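Local coordinates for flagellar hook-associated protein 2 (Helicobacter pylori, PDB 6IWY) that caps the growing flagellar filament, promoting polymerisation of flagellin at its tip and keeping exported subunits from leaking away unassembled, at residues A[58-63]-A[76-81]; A[253-258]-A[339-344]; A[257-262]-A[312-317]; A[321-326]-A[344-349]. All coordinates share one frame; numbering follows the deposited sequence.

Overall arrangement
This chain is the middle portion of the cap protein, lacking both terminal regions. Contact 1 comes first, closing a beta hairpin with 12 residues between its segments. Contacts 2 and 3 both open from the 253-262 region and share Arg257 and Thr258; the shorter loop closed by contact 3 lies within the 80-residue loop closed by contact 2. Contact 4 closes a 17-residue loop containing helix 330-335; it follows contact 3 in series but crosses contact 2, sharing Gly344. Contacts 2 to 4 join the sheets 253-254/314-318/304-308 and 322-327/344-347, and contact 1 links hairpin 61-67/70-76 to strand 344-347 through Asp60 and Thr61, its centre 10 Å from that of contact 4.

Contact 1: residues A[58-63]-A[76-81]; sequences QVDTTL and IKAGMT
Asp60 and Thr61 meet the backbone of residues 76-78 through three hydrogen bonds. Thr61 and Ile76 form an antiparallel hydrogen-bonded pair: Thr61 N donates to Ile76 O at 2.9 Å, and Ile76 N returns a bond of 2.7 Å to Thr61 O. Next to this pair the Asp60 side chain acts as acceptor. Its CG lies beside its own backbone N and anti to the carbonyl carbon (chi1 -66°), and OD1 receives Ala78 N at 2.6 Å, nearly along the C-O bond. A short carboxylate suits this place because it reaches an N-H that the neighbouring backbone does not take up. Ala78 is small enough for its CB to rest 3.5 Å from Gln58 O. Lys77 O accepts Met80 N across a type II beta turn, whose third position is held by Gly79 with positive phi, as such turns favour; Lys77 N makes a weak bond to Met80 SD. Lys77 NZ stays 4.7 Å from Asp60 OD2, so any attraction between the charges is probably modest. Thr61 OG1 is bonded to Gln347 O and Ser352 OG. The backbone of Asp60 is hydrogen-bonded to Met345 and Gln347 of strand 344-347, on whose side chains Val59 packs. Ile76 and Thr61 point the same way, side by side; Ile76 packs on Phe357 and on Val85 of helix 82-92, and Leu63 reaches Ile89 of that helix.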
# COMPACT_ATOMS: atom_id res chain seq x y z
N GLN A 58 -16.78 5.34 -11.64
CA GLN A 58 -17.98 6.16 -11.52
C GLN A 58 -18.18 6.67 -10.11
O GLN A 58 -19.24 7.21 -9.81
CB GLN A 58 -19.20 5.33 -11.89
CG GLN A 58 -19.03 4.60 -13.20
CD GLN A 58 -20.34 4.29 -13.89
OE1 GLN A 58 -20.54 3.16 -14.33
NE2 GLN A 58 -21.22 5.29 -14.01
N VAL A 59 -17.19 6.49 -9.25
CA VAL A 59 -17.31 6.90 -7.85
C VAL A 59 -16.02 7.59 -7.44
O VAL A 59 -14.97 7.32 -8.03
CB VAL A 59 -17.58 5.66 -6.92
CG1 VAL A 59 -18.83 4.90 -7.35
CG2 VAL A 59 -16.39 4.72 -6.87
N ASP A 60 -16.08 8.50 -6.47
CA ASP A 60 -14.87 9.05 -5.87
C ASP A 60 -14.22 8.00 -4.97
O ASP A 60 -14.91 7.25 -4.24
CB ASP A 60 -15.14 10.26 -4.99
CG ASP A 60 -15.65 11.46 -5.76
OD1 ASP A 60 -15.68 11.45 -7.01
OD2 ASP A 60 -16.03 12.44 -5.07
N THR A 61 -12.90 7.98 -4.99
CA THR A 61 -12.16 7.03 -4.18
C THR A 61 -10.69 7.40 -4.17
O THR A 61 -10.31 8.39 -4.77
CB THR A 61 -12.40 5.58 -4.67
OG1 THR A 61 -12.05 4.67 -3.63
CG2 THR A 61 -11.59 5.26 -5.91
N THR A 62 -9.89 6.61 -3.47
CA THR A 62 -8.50 6.92 -3.18
C THR A 62 -7.68 5.72 -3.53
O THR A 62 -7.99 4.64 -3.06
CB THR A 62 -8.28 7.12 -1.67
OG1 THR A 62 -9.22 8.07 -1.15
CG2 THR A 62 -6.84 7.63 -1.39
N LEU A 63 -6.63 5.89 -4.32
CA LEU A 63 -5.70 4.80 -4.54
C LEU A 63 -4.59 4.98 -3.54
O LEU A 63 -3.93 5.99 -3.55
CB LEU A 63 -5.14 4.79 -5.95
CG LEU A 63 -3.98 3.83 -6.22
CD1 LEU A 63 -4.42 2.41 -6.19
CD2 LEU A 63 -3.34 4.16 -7.56
N ILE A 76 -9.28 9.97 -6.68
CA ILE A 76 -9.85 9.66 -7.98
C ILE A 76 -11.30 10.14 -7.98
O ILE A 76 -12.03 9.92 -7.00
CB ILE A 76 -9.74 8.18 -8.22
CG1 ILE A 76 -8.26 7.76 -8.12
CG2 ILE A 76 -10.36 7.82 -9.54
CD1 ILE A 76 -7.90 6.55 -8.93
N LYS A 77 -11.72 10.85 -9.02
CA LYS A 77 -13.05 11.46 -9.00
C LYS A 77 -14.02 10.63 -9.84
O LYS A 77 -13.62 9.97 -10.77
CB LYS A 77 -13.02 12.92 -9.51
CG LYS A 77 -12.07 13.85 -8.77
CD LYS A 77 -12.50 14.06 -7.33
CE LYS A 77 -11.44 14.71 -6.46
NZ LYS A 77 -11.88 14.70 -5.05
N ALA A 78 -15.30 10.68 -9.49
CA ALA A 78 -16.35 10.04 -10.28
C ALA A 78 -16.28 10.47 -11.76
O ALA A 78 -16.23 11.67 -12.07
CB ALA A 78 -17.71 10.36 -9.69
N GLY A 79 -16.25 9.50 -12.66
CA GLY A 79 -16.25 9.77 -14.09
C GLY A 79 -14.90 9.97 -14.75
O GLY A 79 -14.83 10.14 -15.96
N MET A 80 -13.82 9.98 -13.97
CA MET A 80 -12.45 10.01 -14.52
C MET A 80 -12.18 8.90 -15.58
O MET A 80 -12.62 7.74 -15.43
CB MET A 80 -11.43 9.84 -13.38
CG MET A 80 -10.44 10.98 -13.19
SD MET A 80 -9.74 10.96 -11.50
CE MET A 80 -8.58 12.33 -11.52
N THR A 81 -11.44 9.26 -16.62
CA THR A 81 -10.97 8.29 -17.63
C THR A 81 -9.66 7.62 -17.21
O THR A 81 -8.88 8.19 -16.44
CB THR A 81 -10.65 8.97 -18.96
OG1 THR A 81 -9.42 9.70 -18.83
CG2 THR A 81 -11.79 9.92 -19.40

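Contact 2: residues A[253-258]-A[339-344]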
# COMPACT_ATOMS: atom_id res chain seq x y z
N LEU A 253 -14.15 10.54 4.01
CA LEU A 253 -14.56 11.76 3.36
C LEU A 253 -14.15 12.89 4.25
O LEU A 253 -14.35 12.86 5.44
CB LEU A 253 -16.08 11.79 3.12
CG LEU A 253 -16.68 13.07 2.53
CD1 LEU A 253 -15.89 13.59 1.31
CD2 LEU A 253 -18.19 12.88 2.15
N LYS A 254 -13.57 13.91 3.64
CA LYS A 254 -13.16 15.10 4.38
C LYS A 254 -13.60 16.25 3.52
O LYS A 254 -13.28 16.25 2.36
CB LYS A 254 -11.64 15.08 4.58
CG LYS A 254 -10.99 16.45 4.86
CD LYS A 254 -9.79 16.34 5.79
CE LYS A 254 -8.66 17.25 5.37
NZ LYS A 254 -8.02 16.72 4.15
N SER A 255 -14.35 17.19 4.08
CA SER A 255 -14.76 18.37 3.31
C SER A 255 -13.59 19.06 2.63
O SER A 255 -12.46 19.02 3.13
CB SER A 255 -15.39 19.42 4.20
OG SER A 255 -16.21 18.80 5.14
N SER A 256 -13.87 19.70 1.50
CA SER A 256 -12.86 20.53 0.82
C SER A 256 -12.57 21.82 1.55
O SER A 256 -11.52 22.39 1.39
CB SER A 256 -13.32 20.89 -0.58
OG SER A 256 -13.07 19.83 -1.46
N ARG A 257 -13.53 22.27 2.34
CA ARG A 257 -13.52 23.58 2.94
C ARG A 257 -14.12 23.45 4.33
O ARG A 257 -14.91 22.56 4.58
CB ARG A 257 -14.40 24.50 2.12
CG ARG A 257 -13.95 24.76 0.66
CD ARG A 257 -12.61 25.51 0.57
NE ARG A 257 -12.70 26.64 -0.36
CZ ARG A 257 -12.40 27.91 -0.07
NH1 ARG A 257 -11.93 28.28 1.12
NH2 ARG A 257 -12.56 28.81 -1.00
N THR A 258 -13.76 24.35 5.23
CA THR A 258 -14.41 24.47 6.54
C THR A 258 -15.88 24.69 6.26
O THR A 258 -16.21 25.15 5.20
CB THR A 258 -13.80 25.63 7.36
OG1 THR A 258 -13.49 26.74 6.50
CG2 THR A 258 -12.51 25.16 7.99
N LEU A 339 -20.89 22.95 2.46
CA LEU A 339 -20.33 21.99 3.37
C LEU A 339 -19.09 21.39 2.74
O LEU A 339 -18.54 20.39 3.24
CB LEU A 339 -21.33 20.89 3.71
CG LEU A 339 -22.69 21.28 4.30
CD1 LEU A 339 -23.62 20.05 4.33
CD2 LEU A 339 -22.55 21.83 5.67
N GLY A 340 -18.62 22.00 1.65
CA GLY A 340 -17.46 21.49 0.93
C GLY A 340 -17.66 20.07 0.42
O GLY A 340 -16.71 19.30 0.33
N LEU A 341 -18.90 19.74 0.07
CA LEU A 341 -19.27 18.44 -0.46
C LEU A 341 -19.88 18.54 -1.88
O LEU A 341 -20.38 19.58 -2.30
CB LEU A 341 -20.24 17.75 0.50
CG LEU A 341 -19.79 17.58 1.97
CD1 LEU A 341 -20.80 16.81 2.89
CD2 LEU A 341 -18.44 16.90 1.99
N ASN A 342 -19.77 17.44 -2.62
CA ASN A 342 -20.40 17.21 -3.91
C ASN A 342 -21.43 16.16 -3.81
O ASN A 342 -21.18 15.15 -3.22
CB ASN A 342 -19.38 16.61 -4.86
CG ASN A 342 -18.42 17.60 -5.36
OD1 ASN A 342 -18.77 18.77 -5.58
ND2 ASN A 342 -17.19 17.18 -5.56
N ALA A 343 -22.58 16.37 -4.42
CA ALA A 343 -23.51 15.28 -4.71
C ALA A 343 -22.73 14.19 -5.43
O ALA A 343 -22.05 14.45 -6.40
CB ALA A 343 -24.62 15.79 -5.59
N GLY A 344 -22.80 12.96 -4.94
CA GLY A 344 -22.09 11.85 -5.58
C GLY A 344 -21.85 10.70 -4.60
O GLY A 344 -22.29 10.75 -3.45
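Gly340 O accepts the backbone N-H of Ser256 at 3.1 Å, the sole hydrogen bond between these segments. It is almost straight, 176° at the hydrogen, and the donor lies in the carbonyl plane, on a lone pair. Gly340 has positive phi, a conformation that glycine adopts readily, and its CA faces Arg257 N and Ser256 N so closely that a CB there would clash. Ser255 is compact enough to sit beside this bend: its CB is 3.4 Å from Leu339 O. Its OG bonds Leu314 O; Leu339 O lies near it without a hydrogen bond. The contact ties strand 253-254, an edge strand of the antiparallel sheet containing strands 314-318 and 304-308, and the residues after it to the loop that leads from helix 330-335 into strand 344-347. Leucines supply the apolar part. Leu253 CG is anti to the backbone N (chi1 176°), and its CD2 meets Leu341 CD2 at 4.0 Å, the two side chains crossing obliquely. The same Leu341 methyl lies 4.2 Å from Ser255 CA. Leu253 also touches Leu323 and Ile325 of strand 322-327, while Leu339 points away from the 253-258 segment, onto Ile259 and Leu264.

Contact 3: residues A[257-262]-A[312-317]; sequences RTIKEG and GKLVIN
Ile259 and Leu314 make the apolar contact between the two segments, Ile259 CD1 lying 4.1 Å from Leu314 CD2 as the side chains slant across each other. Ile259 CG1 is anti to the carbonyl carbon (chi1 -74°) and the chain runs on extended to CD1, the methyl that does the touching; branched aliphatic residues suit this place, since Ile294 and Ile295 of helix 292-299 press on Ile259 and Leu314 respectively. A second kind of packing involves the aliphatic part of a charged residue. The Lys313 chain, extended beyond CG, passes the backbone of residues 257-258, with its CE 3.9 Å from Arg257 CA. Thr258 crosses it at about a right angle, Thr258 CG2 lying 4.2 Å from Lys313 CG and 4.0 Å from Gly312 O. Polar bonding between the segments is absent. Lys313 NZ instead finds Ser256 O, just before the first segment, and its charge remains 6.9 Å from Arg257 NE. Gly312, with positive phi, makes the bend toward strand 314-318. Segment 312-317 belongs to the flagellin hook IN motif, and the loop following strand 253-254 packs beside Lys313 and Leu314, where the chain enters the central strand of a three-stranded antiparallel sheet.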
# COMPACT_ATOMS: atom_id res chain seq x y z
N ARG A 257 -13.53 22.27 2.34
CA ARG A 257 -13.52 23.58 2.94
C ARG A 257 -14.12 23.45 4.33
O ARG A 257 -14.91 22.56 4.58
CB ARG A 257 -14.40 24.50 2.12
CG ARG A 257 -13.95 24.76 0.66
CD ARG A 257 -12.61 25.51 0.57
NE ARG A 257 -12.70 26.64 -0.36
CZ ARG A 257 -12.40 27.91 -0.07
NH1 ARG A 257 -11.93 28.28 1.12
NH2 ARG A 257 -12.56 28.81 -1.00
N THR A 258 -13.76 24.35 5.23
CA THR A 258 -14.41 24.47 6.54
C THR A 258 -15.88 24.69 6.26
O THR A 258 -16.21 25.15 5.20
CB THR A 258 -13.80 25.63 7.36
OG1 THR A 258 -13.49 26.74 6.50
CG2 THR A 258 -12.51 25.16 7.99
N ILE A 259 -16.77 24.30 7.15
CA ILE A 259 -18.21 24.42 6.85
C ILE A 259 -18.47 25.88 6.90
O ILE A 259 -17.81 26.58 7.65
CB ILE A 259 -19.13 23.66 7.85
CG1 ILE A 259 -19.05 22.16 7.59
CG2 ILE A 259 -20.58 24.09 7.71
CD1 ILE A 259 -19.87 21.37 8.56
N LYS A 260 -19.38 26.38 6.09
CA LYS A 260 -19.54 27.83 6.00
C LYS A 260 -20.17 28.36 7.29
O LYS A 260 -20.98 27.68 7.93
CB LYS A 260 -20.34 28.25 4.74
CG LYS A 260 -20.02 29.66 4.27
CD LYS A 260 -20.86 30.08 3.04
CE LYS A 260 -20.76 31.56 2.75
NZ LYS A 260 -21.67 31.93 1.63
N GLU A 261 -19.73 29.56 7.69
CA GLU A 261 -20.27 30.26 8.86
C GLU A 261 -21.64 30.89 8.55
O GLU A 261 -21.82 31.49 7.47
CB GLU A 261 -19.32 31.38 9.29
N GLY A 262 -22.57 30.77 9.50
CA GLY A 262 -23.89 31.43 9.39
C GLY A 262 -25.00 30.50 8.95
O GLY A 262 -24.82 29.31 8.90
N GLY A 312 -10.29 22.01 11.53
CA GLY A 312 -11.70 22.42 11.65
C GLY A 312 -12.64 21.84 10.60
O GLY A 312 -13.78 22.29 10.45
N LYS A 313 -12.19 20.83 9.86
CA LYS A 313 -12.99 20.28 8.77
C LYS A 313 -13.85 19.04 9.16
O LYS A 313 -13.46 18.21 9.98
CB LYS A 313 -12.09 19.98 7.56
CG LYS A 313 -11.64 21.26 6.86
CD LYS A 313 -10.75 21.01 5.66
CE LYS A 313 -10.45 22.32 4.94
NZ LYS A 313 -9.42 22.27 3.85
N LEU A 314 -15.04 18.96 8.57
CA LEU A 314 -15.92 17.81 8.74
C LEU A 314 -15.27 16.58 8.13
O LEU A 314 -14.91 16.60 6.94
CB LEU A 314 -17.25 18.07 8.03
CG LEU A 314 -18.35 17.05 8.21
CD1 LEU A 314 -18.77 16.96 9.67
CD2 LEU A 314 -19.56 17.44 7.30
N VAL A 315 -15.10 15.53 8.92
CA VAL A 315 -14.69 14.25 8.40
C VAL A 315 -15.82 13.27 8.64
O VAL A 315 -16.26 13.14 9.75
CB VAL A 315 -13.40 13.76 9.05
CG1 VAL A 315 -13.01 12.41 8.50
CG2 VAL A 315 -12.29 14.77 8.83
N ILE A 316 -16.33 12.64 7.60
CA ILE A 316 -17.38 11.64 7.73
C ILE A 316 -16.82 10.26 7.39
O ILE A 316 -16.09 10.08 6.43
CB ILE A 316 -18.52 11.88 6.76
CG1 ILE A 316 -18.97 13.35 6.75
CG2 ILE A 316 -19.67 11.01 7.12
CD1 ILE A 316 -19.74 13.70 5.49
N ASN A 317 -17.21 9.28 8.19
CA ASN A 317 -16.97 7.88 7.93
C ASN A 317 -18.26 7.06 7.79
O ASN A 317 -19.30 7.43 8.31
CB ASN A 317 -16.11 7.34 9.06
CG ASN A 317 -14.66 7.46 8.75
OD1 ASN A 317 -14.20 6.85 7.77
ND2 ASN A 317 -13.91 8.24 9.55

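Contact 4: residues A[321-326]-A[344-349]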
# COMPACT_ATOMS: atom_id res chain seq x y z
N GLY A 321 -17.88 1.68 4.15
CA GLY A 321 -16.84 2.29 3.33
C GLY A 321 -17.40 3.09 2.17
O GLY A 321 -16.64 3.58 1.35
N MET A 322 -18.72 3.22 2.11
CA MET A 322 -19.41 3.85 0.99
C MET A 322 -20.26 5.02 1.53
O MET A 322 -20.91 4.91 2.58
CB MET A 322 -20.30 2.82 0.26
CG MET A 322 -19.56 1.85 -0.71
SD MET A 322 -20.19 0.12 -0.86
CE MET A 322 -21.67 0.33 -1.85
N LEU A 323 -20.23 6.15 0.82
CA LEU A 323 -21.17 7.26 1.04
C LEU A 323 -21.77 7.74 -0.24
O LEU A 323 -21.07 7.90 -1.24
CB LEU A 323 -20.49 8.51 1.60
CG LEU A 323 -20.25 8.72 3.08
CD1 LEU A 323 -20.08 10.20 3.23
CD2 LEU A 323 -21.37 8.20 3.96
N THR A 324 -23.06 8.03 -0.18
CA THR A 324 -23.75 8.70 -1.25
C THR A 324 -24.29 9.99 -0.64
O THR A 324 -25.09 9.96 0.30
CB THR A 324 -24.88 7.82 -1.87
OG1 THR A 324 -24.30 6.72 -2.60
CG2 THR A 324 -25.76 8.64 -2.82
N ILE A 325 -23.80 11.11 -1.15
CA ILE A 325 -24.26 12.42 -0.76
C ILE A 325 -25.32 12.87 -1.78
O ILE A 325 -25.15 12.68 -2.98
CB ILE A 325 -23.12 13.46 -0.74
CG1 ILE A 325 -21.81 12.84 -0.19
CG2 ILE A 325 -23.53 14.69 0.07
CD1 ILE A 325 -21.96 12.23 1.10
N LYS A 326 -26.42 13.42 -1.27
CA LYS A 326 -27.42 14.04 -2.11
C LYS A 326 -28.15 15.14 -1.36
O LYS A 326 -28.20 15.18 -0.12
CB LYS A 326 -28.43 13.02 -2.62
N GLY A 344 -22.80 12.96 -4.94
CA GLY A 344 -22.09 11.85 -5.58
C GLY A 344 -21.85 10.70 -4.60
O GLY A 344 -22.29 10.75 -3.45
N MET A 345 -21.15 9.68 -5.09
CA MET A 345 -20.81 8.52 -4.28
C MET A 345 -19.32 8.57 -4.02
O MET A 345 -18.56 8.81 -4.93
CB MET A 345 -21.13 7.22 -5.03
CG MET A 345 -22.55 7.12 -5.58
SD MET A 345 -22.97 5.49 -6.28
CE MET A 345 -22.70 5.73 -8.05
N VAL A 346 -18.89 8.34 -2.78
CA VAL A 346 -17.45 8.21 -2.50
C VAL A 346 -17.26 6.90 -1.85
O VAL A 346 -18.11 6.48 -1.09
CB VAL A 346 -16.88 9.29 -1.58
CG1 VAL A 346 -17.62 9.31 -0.29
CG2 VAL A 346 -15.42 9.04 -1.32
N GLN A 347 -16.14 6.27 -2.15
CA GLN A 347 -15.80 4.97 -1.60
C GLN A 347 -14.40 4.96 -1.01
O GLN A 347 -13.45 5.48 -1.57
CB GLN A 347 -15.88 3.90 -2.68
CG GLN A 347 -17.26 3.40 -2.88
CD GLN A 347 -17.39 2.43 -4.01
OE1 GLN A 347 -16.50 1.62 -4.28
NE2 GLN A 347 -18.52 2.51 -4.71
N SER A 348 -14.28 4.29 0.13
CA SER A 348 -12.97 3.96 0.65
C SER A 348 -12.19 3.16 -0.38
O SER A 348 -12.78 2.41 -1.16
CB SER A 348 -13.10 3.11 1.89
OG SER A 348 -12.40 1.90 1.69
N TYR A 349 -10.87 3.29 -0.35
CA TYR A 349 -9.99 2.40 -1.09
C TYR A 349 -10.37 0.96 -0.82
O TYR A 349 -10.53 0.16 -1.75
CB TYR A 349 -8.54 2.57 -0.69
CG TYR A 349 -7.65 1.45 -1.17
CD1 TYR A 349 -7.09 1.47 -2.44
CD2 TYR A 349 -7.40 0.33 -0.37
CE1 TYR A 349 -6.28 0.45 -2.90
CE2 TYR A 349 -6.58 -0.70 -0.81
CZ TYR A 349 -6.02 -0.62 -2.09
OH TYR A 349 -5.21 -1.62 -2.56
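Leu323 and Val346 carry the close-packed face of this strand pair, with Leu323 CB 3.5 Å from Val346 CG1. Val346 CG1 sits between its own backbone N and carbonyl carbon (chi1 57°), which places this methyl against the leucine. Ile325 shares the face; Leu253, Ile316 and Leu336 help to cover it, and Leu270 of the adjacent strand packs beside Ile325, so bulky aliphatic residues suit these positions. Gly344, opposite Ile325, has an extended backbone with positive phi that is open to glycine. The strands run antiparallel, 160° between their directions, and Leu323 with Val346 and Ile325 with Gly344 are the hydrogen-bonded pairs: Val346 N reaches Leu323 O at 2.7 Å, and Ile325 N reaches Gly344 O at 2.8 Å. Strand 344-347 lies last in a four-stranded antiparallel sheet, its far side bonded by the backbone of Asp60, and is joined to strand 322-327 through helix 330-335. The other face, with Met322, Thr324, Met345 and Gln347, is the more open one, both methionines being exposed, and flexible or polar side chains suit it. Met322 and Gln347 lie side by side, their CG atoms 3.5 Å apart; Thr324 OG1 rests 3.5 Å from Met345 CG, whose thioether leads away. Past the last pair, Gly321 O accepts Ser348 N at 2.7 Å. Ser348 then caps the following helix, its small hydroxyl OG bonded to Ala351 N.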